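Local coordinates for oligopeptide ABC transporter, periplasmic oligopeptide-binding protein, putative (Thermotoga maritima MSB8, PDB 5IPW) that probably binds oligopeptides outside the cytoplasmic membrane and hands them to an ABC transporter for uptake, at residues T238-K243 with E256-W262; P191-L195 with N233-P237; D349-V355 with L433-R437. All blocks are in the same frame, centred on the assembly; numbering follows the deposited sequence.

Interaction 1: residues T238-K243 with E256-W262; sequences TLSPWK and ERNPYFW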
loop_
_atom_site.group_PDB
_atom_site.type_symbol
_atom_site.label_atom_id
_atom_site.label_comp_id
_atom_site.label_asym_id
_atom_site.label_seq_id
_atom_site.Cartn_x
_atom_site.Cartn_y
_atom_site.Cartn_z
ATOM N N THR A 238 -2.413 -5.077 -24.325
ATOM C CA THR A 238 -2.269 -4.414 -23.039
ATOM C C THR A 238 -2.388 -2.886 -23.155
ATOM O O THR A 238 -2.192 -2.313 -24.235
ATOM C CB THR A 238 -0.920 -4.797 -22.379
ATOM O OG1 THR A 238 -0.796 -4.174 -21.091
ATOM C CG2 THR A 238 0.238 -4.366 -23.235
ATOM N N LEU A 239 -2.718 -2.259 -22.024
ATOM C CA LEU A 239 -2.713 -0.803 -21.877
ATOM C C LEU A 239 -1.459 -0.309 -21.153
ATOM O O LEU A 239 -1.281 0.892 -20.949
ATOM C CB LEU A 239 -3.972 -0.352 -21.120
ATOM C CG LEU A 239 -5.285 -0.607 -21.883
ATOM C CD1 LEU A 239 -6.502 -0.455 -20.995
ATOM C CD2 LEU A 239 -5.417 0.311 -23.082
ATOM N N SER A 240 -0.580 -1.232 -20.774
ATOM C CA SER A 240 0.624 -0.874 -20.018
ATOM C C SER A 240 1.671 -0.166 -20.883
ATOM O O SER A 240 1.690 -0.324 -22.103
ATOM C CB SER A 240 1.239 -2.128 -19.400
ATOM O OG SER A 240 0.404 -2.655 -18.397
ATOM N N PRO A 241 2.553 0.614 -20.251
ATOM C CA PRO A 241 3.653 1.262 -20.975
ATOM C C PRO A 241 4.675 0.278 -21.589
ATOM O O PRO A 241 5.364 0.624 -22.548
ATOM C CB PRO A 241 4.316 2.118 -19.902
ATOM C CG PRO A 241 3.959 1.454 -18.616
ATOM C CD PRO A 241 2.559 0.967 -18.825
ATOM N N TRP A 242 4.794 -0.922 -21.032
ATOM C CA TRP A 242 5.584 -1.957 -21.683
ATOM C C TRP A 242 4.815 -3.272 -21.694
ATOM O O TRP A 242 3.891 -3.464 -20.899
ATOM C CB TRP A 242 6.933 -2.161 -20.995
ATOM C CG TRP A 242 7.788 -0.954 -20.846
ATOM C CD1 TRP A 242 8.665 -0.470 -21.752
ATOM C CD2 TRP A 242 7.879 -0.102 -19.703
ATOM N NE1 TRP A 242 9.296 0.649 -21.257
ATOM C CE2 TRP A 242 8.832 0.888 -19.994
ATOM C CE3 TRP A 242 7.246 -0.081 -18.454
ATOM C CZ2 TRP A 242 9.168 1.893 -19.090
ATOM C CZ3 TRP A 242 7.586 0.917 -17.553
ATOM C CH2 TRP A 242 8.543 1.885 -17.876
ATOM N N LYS A 243 5.221 -4.157 -22.606
ATOM C CA LYS A 243 4.590 -5.469 -22.824
ATOM C C LYS A 243 5.690 -6.541 -22.931
ATOM O O LYS A 243 6.776 -6.267 -23.450
ATOM C CB LYS A 243 3.771 -5.460 -24.121
ATOM C CG LYS A 243 4.630 -5.254 -25.364
ATOM C CD LYS A 243 3.865 -5.185 -26.675
ATOM C CE LYS A 243 4.840 -4.879 -27.815
ATOM N NZ LYS A 243 4.186 -4.657 -29.136
ATOM N N GLU A 256 8.940 -4.663 -23.877
ATOM C CA GLU A 256 9.139 -3.679 -24.928
ATOM C C GLU A 256 8.068 -2.599 -24.801
ATOM O O GLU A 256 6.949 -2.849 -24.337
ATOM C CB GLU A 256 9.058 -4.355 -26.298
ATOM C CG GLU A 256 9.365 -3.451 -27.477
ATOM C CD GLU A 256 9.312 -4.185 -28.809
ATOM O OE1 GLU A 256 10.333 -4.183 -29.527
ATOM O OE2 GLU A 256 8.257 -4.762 -29.141
ATOM N N ARG A 257 8.423 -1.389 -25.208
ATOM C CA ARG A 257 7.495 -0.281 -25.161
ATOM C C ARG A 257 6.216 -0.597 -25.926
ATOM O O ARG A 257 6.253 -1.198 -27.000
ATOM C CB ARG A 257 8.134 0.981 -25.720
ATOM C CG ARG A 257 8.532 0.917 -27.185
ATOM C CD ARG A 257 9.291 2.176 -27.557
ATOM N NE ARG A 257 8.600 3.308 -26.969
ATOM C CZ ARG A 257 9.123 4.237 -26.176
ATOM N NH1 ARG A 257 10.412 4.281 -25.875
ATOM N NH2 ARG A 257 8.318 5.174 -25.711
ATOM N N ASN A 258 5.092 -0.211 -25.336
ATOM C CA ASN A 258 3.795 -0.288 -25.987
ATOM C C ASN A 258 3.636 0.892 -26.933
ATOM O O ASN A 258 3.485 2.032 -26.479
ATOM C CB ASN A 258 2.683 -0.254 -24.943
ATOM C CG ASN A 258 1.310 -0.157 -25.559
ATOM O OD1 ASN A 258 1.169 -0.152 -26.778
ATOM N ND2 ASN A 258 0.285 -0.078 -24.715
ATOM N N PRO A 259 3.656 0.632 -28.252
ATOM C CA PRO A 259 3.667 1.735 -29.208
ATOM C C PRO A 259 2.356 2.521 -29.247
ATOM O O PRO A 259 2.321 3.594 -29.836
ATOM C CB PRO A 259 3.925 1.037 -30.543
ATOM C CG PRO A 259 3.337 -0.320 -30.370
ATOM C CD PRO A 259 3.542 -0.675 -28.925
ATOM N N TYR A 260 1.306 1.996 -28.613
ATOM C CA TYR A 260 0.016 2.678 -28.500
ATOM C C TYR A 260 -0.220 3.276 -27.121
ATOM O O TYR A 260 -1.363 3.587 -26.762
ATOM C CB TYR A 260 -1.113 1.695 -28.842
ATOM C CG TYR A 260 -1.118 1.333 -30.298
ATOM C CD1 TYR A 260 -1.720 2.171 -31.225
ATOM C CD2 TYR A 260 -0.492 0.180 -30.758
ATOM C CE1 TYR A 260 -1.722 1.872 -32.574
ATOM C CE2 TYR A 260 -0.479 -0.132 -32.107
ATOM C CZ TYR A 260 -1.101 0.727 -33.016
ATOM O OH TYR A 260 -1.120 0.462 -34.374
ATOM N N PHE A 261 0.840 3.453 -26.336
ATOM C CA PHE A 261 0.671 4.021 -24.998
ATOM C C PHE A 261 0.102 5.436 -25.098
ATOM O O PHE A 261 0.459 6.200 -26.005
ATOM C CB PHE A 261 1.971 4.021 -24.189
ATOM C CG PHE A 261 1.753 4.231 -22.721
ATOM C CD1 PHE A 261 0.961 3.357 -21.999
ATOM C CD2 PHE A 261 2.297 5.318 -22.069
ATOM C CE1 PHE A 261 0.724 3.556 -20.649
ATOM C CE2 PHE A 261 2.074 5.521 -20.719
ATOM C CZ PHE A 261 1.289 4.640 -20.006
ATOM N N TRP A 262 -0.744 5.771 -24.127
ATOM C CA TRP A 262 -1.756 6.828 -24.260
ATOM C C TRP A 262 -1.458 8.041 -23.400
ATOM O O TRP A 262 -2.333 8.880 -23.209
ATOM C CB TRP A 262 -3.136 6.271 -23.874
ATOM C CG TRP A 262 -3.030 5.298 -22.767
ATOM C CD1 TRP A 262 -2.876 3.948 -22.881
ATOM C CD2 TRP A 262 -2.990 5.591 -21.373
ATOM N NE1 TRP A 262 -2.758 3.381 -21.641
ATOM C CE2 TRP A 262 -2.827 4.367 -20.695
ATOM C CE3 TRP A 262 -3.080 6.765 -20.630
ATOM C CZ2 TRP A 262 -2.753 4.283 -19.308
ATOM C CZ3 TRP A 262 -3.008 6.681 -19.244
ATOM C CH2 TRP A 262 -2.841 5.451 -18.599
#

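Interaction 2: residues P191-L195 with N233-P237; sequences PAHYL and NTELP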
loop_
_atom_site.group_PDB
_atom_site.type_symbol
_atom_site.label_atom_id
_atom_site.label_comp_id
_atom_site.label_asym_id
_atom_site.label_seq_id
_atom_site.Cartn_x
_atom_site.Cartn_y
_atom_site.Cartn_z
ATOM N N PRO A 191 -8.968 -6.953 -22.605
ATOM C CA PRO A 191 -9.264 -6.844 -24.039
ATOM C C PRO A 191 -10.256 -7.884 -24.548
ATOM O O PRO A 191 -9.870 -8.974 -24.970
ATOM C CB PRO A 191 -7.893 -7.033 -24.686
ATOM C CG PRO A 191 -7.149 -7.898 -23.727
ATOM C CD PRO A 191 -7.626 -7.510 -22.358
ATOM N N ALA A 192 -11.534 -7.527 -24.515
ATOM C CA ALA A 192 -12.603 -8.413 -24.961
ATOM C C ALA A 192 -12.386 -8.909 -26.385
ATOM O O ALA A 192 -12.665 -10.065 -26.691
ATOM C CB ALA A 192 -13.939 -7.708 -24.855
ATOM N N HIS A 193 -11.873 -8.047 -27.254
ATOM C CA HIS A 193 -11.677 -8.422 -28.659
ATOM C C HIS A 193 -10.717 -9.604 -28.808
ATOM O O HIS A 193 -10.825 -10.377 -29.765
ATOM C CB HIS A 193 -11.193 -7.224 -29.484
ATOM C CG HIS A 193 -9.757 -6.867 -29.261
ATOM N ND1 HIS A 193 -9.327 -6.140 -28.170
ATOM C CD2 HIS A 193 -8.651 -7.131 -29.997
ATOM C CE1 HIS A 193 -8.017 -5.977 -28.240
ATOM N NE2 HIS A 193 -7.583 -6.565 -29.343
ATOM N N TYR A 194 -9.784 -9.730 -27.864
ATOM C CA TYR A 194 -8.839 -10.841 -27.837
ATOM C C TYR A 194 -9.346 -12.023 -27.018
ATOM O O TYR A 194 -9.155 -13.165 -27.420
ATOM C CB TYR A 194 -7.489 -10.390 -27.269
ATOM C CG TYR A 194 -6.474 -11.515 -27.127
ATOM C CD1 TYR A 194 -5.822 -12.041 -28.239
ATOM C CD2 TYR A 194 -6.170 -12.053 -25.875
ATOM C CE1 TYR A 194 -4.900 -13.074 -28.110
ATOM C CE2 TYR A 194 -5.245 -13.080 -25.734
ATOM C CZ TYR A 194 -4.618 -13.591 -26.852
ATOM O OH TYR A 194 -3.706 -14.605 -26.709
ATOM N N LEU A 195 -9.968 -11.752 -25.872
ATOM C CA LEU A 195 -10.277 -12.808 -24.901
ATOM C C LEU A 195 -11.591 -13.567 -25.120
ATOM O O LEU A 195 -11.721 -14.714 -24.681
ATOM C CB LEU A 195 -10.263 -12.239 -23.483
ATOM C CG LEU A 195 -8.868 -11.921 -22.952
ATOM C CD1 LEU A 195 -8.967 -11.167 -21.639
ATOM C CD2 LEU A 195 -8.045 -13.185 -22.773
ATOM N N ASN A 233 1.742 -14.427 -21.304
ATOM C CA ASN A 233 1.200 -14.351 -22.661
ATOM C C ASN A 233 1.642 -13.120 -23.460
ATOM O O ASN A 233 1.035 -12.054 -23.404
ATOM C CB ASN A 233 -0.318 -14.448 -22.644
ATOM C CG ASN A 233 -0.903 -14.535 -24.036
ATOM O OD1 ASN A 233 -0.177 -14.747 -25.007
ATOM N ND2 ASN A 233 -2.217 -14.352 -24.148
ATOM N N THR A 234 2.705 -13.318 -24.223
ATOM C CA THR A 234 3.234 -12.355 -25.193
ATOM C C THR A 234 2.189 -11.828 -26.200
ATOM O O THR A 234 2.383 -10.773 -26.819
ATOM C CB THR A 234 4.448 -13.011 -25.908
ATOM O OG1 THR A 234 5.638 -12.676 -25.185
ATOM C CG2 THR A 234 4.601 -12.595 -27.370
ATOM N N GLU A 235 1.093 -12.558 -26.374
ATOM C CA GLU A 235 0.083 -12.176 -27.351
ATOM C C GLU A 235 -1.036 -11.331 -26.765
ATOM O O GLU A 235 -1.863 -10.822 -27.506
ATOM C CB GLU A 235 -0.498 -13.425 -28.021
ATOM C CG GLU A 235 0.484 -14.125 -28.941
ATOM C CD GLU A 235 0.768 -13.340 -30.203
ATOM O OE1 GLU A 235 -0.184 -12.794 -30.794
ATOM O OE2 GLU A 235 1.941 -13.282 -30.621
ATOM N N LEU A 236 -1.050 -11.171 -25.449
ATOM C CA LEU A 236 -2.120 -10.452 -24.763
ATOM C C LEU A 236 -2.040 -8.928 -24.995
ATOM O O LEU A 236 -1.080 -8.291 -24.577
ATOM C CB LEU A 236 -2.043 -10.755 -23.270
ATOM C CG LEU A 236 -3.071 -10.083 -22.375
ATOM C CD1 LEU A 236 -4.454 -10.567 -22.757
ATOM C CD2 LEU A 236 -2.796 -10.365 -20.904
ATOM N N PRO A 237 -3.049 -8.337 -25.658
ATOM C CA PRO A 237 -3.053 -6.880 -25.793
ATOM C C PRO A 237 -3.091 -6.210 -24.441
ATOM O O PRO A 237 -3.736 -6.720 -23.522
ATOM C CB PRO A 237 -4.357 -6.597 -26.544
ATOM C CG PRO A 237 -4.624 -7.847 -27.301
ATOM C CD PRO A 237 -4.174 -8.947 -26.385
HETATM O O HOH W 1 -1.024 -16.771 -26.836
#

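Interaction 3: residues D349-V355 with L433-R437; sequences DEVLRKV and LPDGR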
loop_
_atom_site.group_PDB
_atom_site.type_symbol
_atom_site.label_atom_id
_atom_site.label_comp_id
_atom_site.label_asym_id
_atom_site.label_seq_id
_atom_site.Cartn_x
_atom_site.Cartn_y
_atom_site.Cartn_z
ATOM N N ASP A 349 -7.861 -9.777 35.481
ATOM C CA ASP A 349 -7.465 -9.117 36.725
ATOM C C ASP A 349 -7.949 -7.656 36.809
ATOM O O ASP A 349 -7.391 -6.762 36.187
ATOM C CB ASP A 349 -5.941 -9.192 36.873
ATOM C CG ASP A 349 -5.441 -8.595 38.174
ATOM O OD1 ASP A 349 -6.181 -7.813 38.812
ATOM O OD2 ASP A 349 -4.291 -8.904 38.557
ATOM N N GLU A 350 -8.968 -7.434 37.630
ATOM C CA GLU A 350 -9.624 -6.134 37.762
ATOM C C GLU A 350 -8.694 -5.011 38.245
ATOM O O GLU A 350 -8.913 -3.838 37.939
ATOM C CB GLU A 350 -10.799 -6.275 38.731
ATOM C CG GLU A 350 -11.935 -5.292 38.501
ATOM C CD GLU A 350 -13.293 -5.905 38.806
ATOM O OE1 GLU A 350 -13.415 -6.623 39.825
ATOM O OE2 GLU A 350 -14.239 -5.675 38.020
ATOM N N VAL A 351 -7.666 -5.373 39.001
ATOM C CA VAL A 351 -6.733 -4.398 39.557
ATOM C C VAL A 351 -5.830 -3.855 38.455
ATOM O O VAL A 351 -5.717 -2.641 38.285
ATOM C CB VAL A 351 -5.882 -5.009 40.698
ATOM C CG1 VAL A 351 -4.889 -3.997 41.252
ATOM C CG2 VAL A 351 -6.775 -5.517 41.817
ATOM N N LEU A 352 -5.183 -4.759 37.720
ATOM C CA LEU A 352 -4.383 -4.383 36.547
ATOM C C LEU A 352 -5.215 -3.669 35.477
ATOM O O LEU A 352 -4.772 -2.680 34.901
ATOM C CB LEU A 352 -3.704 -5.609 35.928
ATOM C CG LEU A 352 -2.383 -6.072 36.541
ATOM C CD1 LEU A 352 -1.988 -7.424 35.962
ATOM C CD2 LEU A 352 -1.285 -5.058 36.291
ATOM N N ARG A 353 -6.416 -4.161 35.208
ATOM C CA ARG A 353 -7.279 -3.492 34.244
ATOM C C ARG A 353 -7.365 -2.003 34.557
ATOM O O ARG A 353 -7.178 -1.179 33.670
ATOM C CB ARG A 353 -8.684 -4.097 34.225
ATOM C CG ARG A 353 -9.544 -3.568 33.087
ATOM C CD ARG A 353 -11.004 -3.910 33.282
ATOM N NE ARG A 353 -11.183 -5.353 33.379
ATOM C CZ ARG A 353 -12.087 -5.972 34.136
ATOM N NH1 ARG A 353 -12.936 -5.288 34.902
ATOM N NH2 ARG A 353 -12.141 -7.299 34.128
ATOM N N LYS A 354 -7.649 -1.677 35.821
ATOM C CA LYS A 354 -7.784 -0.286 36.282
ATOM C C LYS A 354 -6.535 0.547 36.008
ATOM O O LYS A 354 -6.619 1.623 35.416
ATOM C CB LYS A 354 -8.106 -0.241 37.782
ATOM C CG LYS A 354 -9.589 -0.368 38.111
ATOM C CD LYS A 354 -10.303 0.983 38.135
ATOM C CE LYS A 354 -10.306 1.620 39.521
ATOM N NZ LYS A 354 -8.946 1.996 39.997
ATOM N N VAL A 355 -5.383 0.041 36.441
ATOM C CA VAL A 355 -4.096 0.681 36.162
ATOM C C VAL A 355 -3.880 0.876 34.656
ATOM O O VAL A 355 -3.448 1.948 34.220
ATOM C CB VAL A 355 -2.933 -0.147 36.744
ATOM C CG1 VAL A 355 -1.583 0.308 36.194
ATOM C CG2 VAL A 355 -2.947 -0.074 38.268
ATOM N N LEU A 433 0.770 -2.183 43.435
ATOM C CA LEU A 433 -0.634 -1.996 43.077
ATOM C C LEU A 433 -1.431 -1.657 44.343
ATOM O O LEU A 433 -0.938 -1.870 45.449
ATOM C CB LEU A 433 -1.190 -3.271 42.427
ATOM C CG LEU A 433 -0.445 -3.852 41.221
ATOM C CD1 LEU A 433 -1.041 -5.194 40.827
ATOM C CD2 LEU A 433 -0.476 -2.895 40.042
ATOM N N PRO A 434 -2.674 -1.155 44.189
ATOM C CA PRO A 434 -3.540 -0.874 45.343
ATOM C C PRO A 434 -3.748 -2.029 46.330
ATOM O O PRO A 434 -4.178 -1.782 47.455
ATOM C CB PRO A 434 -4.880 -0.511 44.700
ATOM C CG PRO A 434 -4.511 0.061 43.381
ATOM C CD PRO A 434 -3.290 -0.698 42.929
ATOM N N ASP A 435 -3.473 -3.269 45.922
ATOM C CA ASP A 435 -3.587 -4.412 46.833
ATOM C C ASP A 435 -2.230 -4.869 47.392
ATOM O O ASP A 435 -2.121 -5.953 47.973
ATOM C CB ASP A 435 -4.345 -5.579 46.169
ATOM C CG ASP A 435 -3.620 -6.168 44.956
ATOM O OD1 ASP A 435 -2.416 -5.895 44.744
ATOM O OD2 ASP A 435 -4.275 -6.926 44.210
ATOM N N GLY A 436 -1.198 -4.051 47.222
ATOM C CA GLY A 436 0.115 -4.386 47.749
ATOM C C GLY A 436 0.925 -5.345 46.899
ATOM O O GLY A 436 2.060 -5.681 47.258
ATOM N N ARG A 437 0.372 -5.789 45.768
ATOM C CA ARG A 437 1.135 -6.643 44.854
ATOM C C ARG A 437 2.225 -5.824 44.192
ATOM O O ARG A 437 2.010 -4.641 43.898
ATOM C CB ARG A 437 0.260 -7.247 43.755
ATOM C CG ARG A 437 -0.155 -8.692 43.984
ATOM C CD ARG A 437 -0.874 -9.230 42.756
ATOM N NE ARG A 437 -2.108 -8.491 42.480
ATOM C CZ ARG A 437 -2.802 -8.544 41.341
ATOM N NH1 ARG A 437 -3.919 -7.822 41.215
ATOM N NH2 ARG A 437 -2.395 -9.308 40.327
#

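Interaction 1: residues T238-K243 with E256-W262
P241 lies over one face of the F261 ring: its CB sits 3.9 Å from the ring centroid and 11° off the normal, a CH-pi contact, the two side chains running side by side. L239 O comes to the edge of the same ring, near its plane. CG turned opposite the backbone N (chi1 -164°) brings the F261 ring across to P241. The carbonyl of L239 also accepts from the indole of W262, NE1 to O 3.0 Å, in the carbonyl plane and on a lone pair, although the oxygen is tilted from the indole plane. N258 bonds the loop leading into strand 242-244 twice. Its amide ND2 gives a hydrogen bond to S240 O at 3.0 Å, with the acceptor in the amide plane, while its backbone N reaches P241 O at 2.9 Å in a nearly straight bond (172°) from above the carbonyl plane. Its OD1 takes Y260 N in an Asx turn that shapes the type I turn N258-F261. The consecutive carbonyls of L239, S240 and P241 thus each accept a bond from E256-W262, although L239-P241 is not strand. K243 and E256 pair through two backbone bonds, and their extended side chains lie alongside each other; K243 NZ stays 4.1 Å from E256 OE2, beyond a salt bridge, and E256 OE1 is bonded to Y276. The W242 indole presents its edge to R257 N, and its NE1 bonds to I274 O. The whole is the open end of an antiparallel beta hairpin, strands 242-244 and 252-257, at the margin of a mixed four-stranded sheet.

Interaction 2: residues P191-L195 with N233-P237
Y194, in the short helix 192-195, spreads one ring face over the Asx turn and type I beta turn of N233-L236 and over P237 just beyond. The tight part is apolar. P237 CD lies 3.5 Å from Y194 CG and makes a CH-pi contact with the ring, offset toward its rim, while the proline and the tyrosine side chain cross at about a right angle. On this face, E235 O also stands above the ring, nearer the hydroxyl end. With CG anti to the backbone N (chi1 176°), the tyrosine extends from the helix toward the turn. P191, the N-cap residue, packs CB against P237 CB at 4.0 Å, and its CG meets L236 CD1 at 3.9 Å; that methyl also touches Y194 CD2. L195 behind them turns to F134 and F224.

The margins are looser: exposed H193 at the P237 end, exposed E235 and a water at the hydroxyl end. The imidazole touches P237, NE2 to CG 3.8 Å, and that nitrogen bonds to D123. The water lies at a weak 3.4 Å from Y194 OH. The N233 amide has four partners: OD1 accepts from E235 N, closing the Asx turn, and from the water; ND2 gives to K227 O and to the tyrosine. The latter bond, N233 ND2 to Y194 OH, is 3.0 Å long and almost straight at 172°, with the hydroxyl oxygen in the amide plane.

Interaction 3: residues D349-V355 with L433-R437
The first turn of helix 350-357 faces the type I turn L433-G436, with the CA atoms of V351 and L433 7.4 Å apart, and L433 N bonded to R437 O at the base of the turn. D349 and R437 approach from opposite directions, carboxylate and guanidinium nearly coplanar (12° apart). Both terminal nitrogens of R437 converge on one oxygen: NH2 to D349 OD2 is 2.6 Å and NH1 to the same OD2 is 2.9 Å, the latter on its syn lone pair. D349 is the helix N-cap, its OD1 accepting from V351 N at 2.9 Å, so the carboxylate joins the helix end to the arginine. At the adjacent edge, D435 takes NE and NH1 side-on and accepts R437 N in an Asx turn; the two acids, sharing NH1, would fix the rotation of the guanidinium. A leucine in place of R437 would probably leave the D349 and D435 carboxylates without their shared positive partner. V351 abuts the guanidinium edge, CB 3.5 Å from R437 NH1, and its CG1 meets L433 CB at 3.9 Å and P434 CD; V355 CG2 rests on L433 CD2 at 4.1 Å. L433 CD1 lies over one guanidinium face.

From the N terminus, interaction 2 comes first: P191-L195 meets N233-P237, closing a loop of 37 residues that includes helices 205-209 and 220-227. The chain passes straight from P237 into T238, where interaction 1 begins; its 12-residue loop holds most of the hairpin 242-244/252-257. The two adjoin in sequence, centres 13 Å apart: interaction 2 ties helix 192-195 to the turn before strand 242-244, and interaction 1 then ties that strand's start to the end of strand 252-257. Interaction 3 closes later, over 77 residues, tying helix 350-357 to the loop before strand 440-445. It lies about 65 Å from interaction 1, centre to centre, across the chain's centre. The three are in series; none nests or crosses.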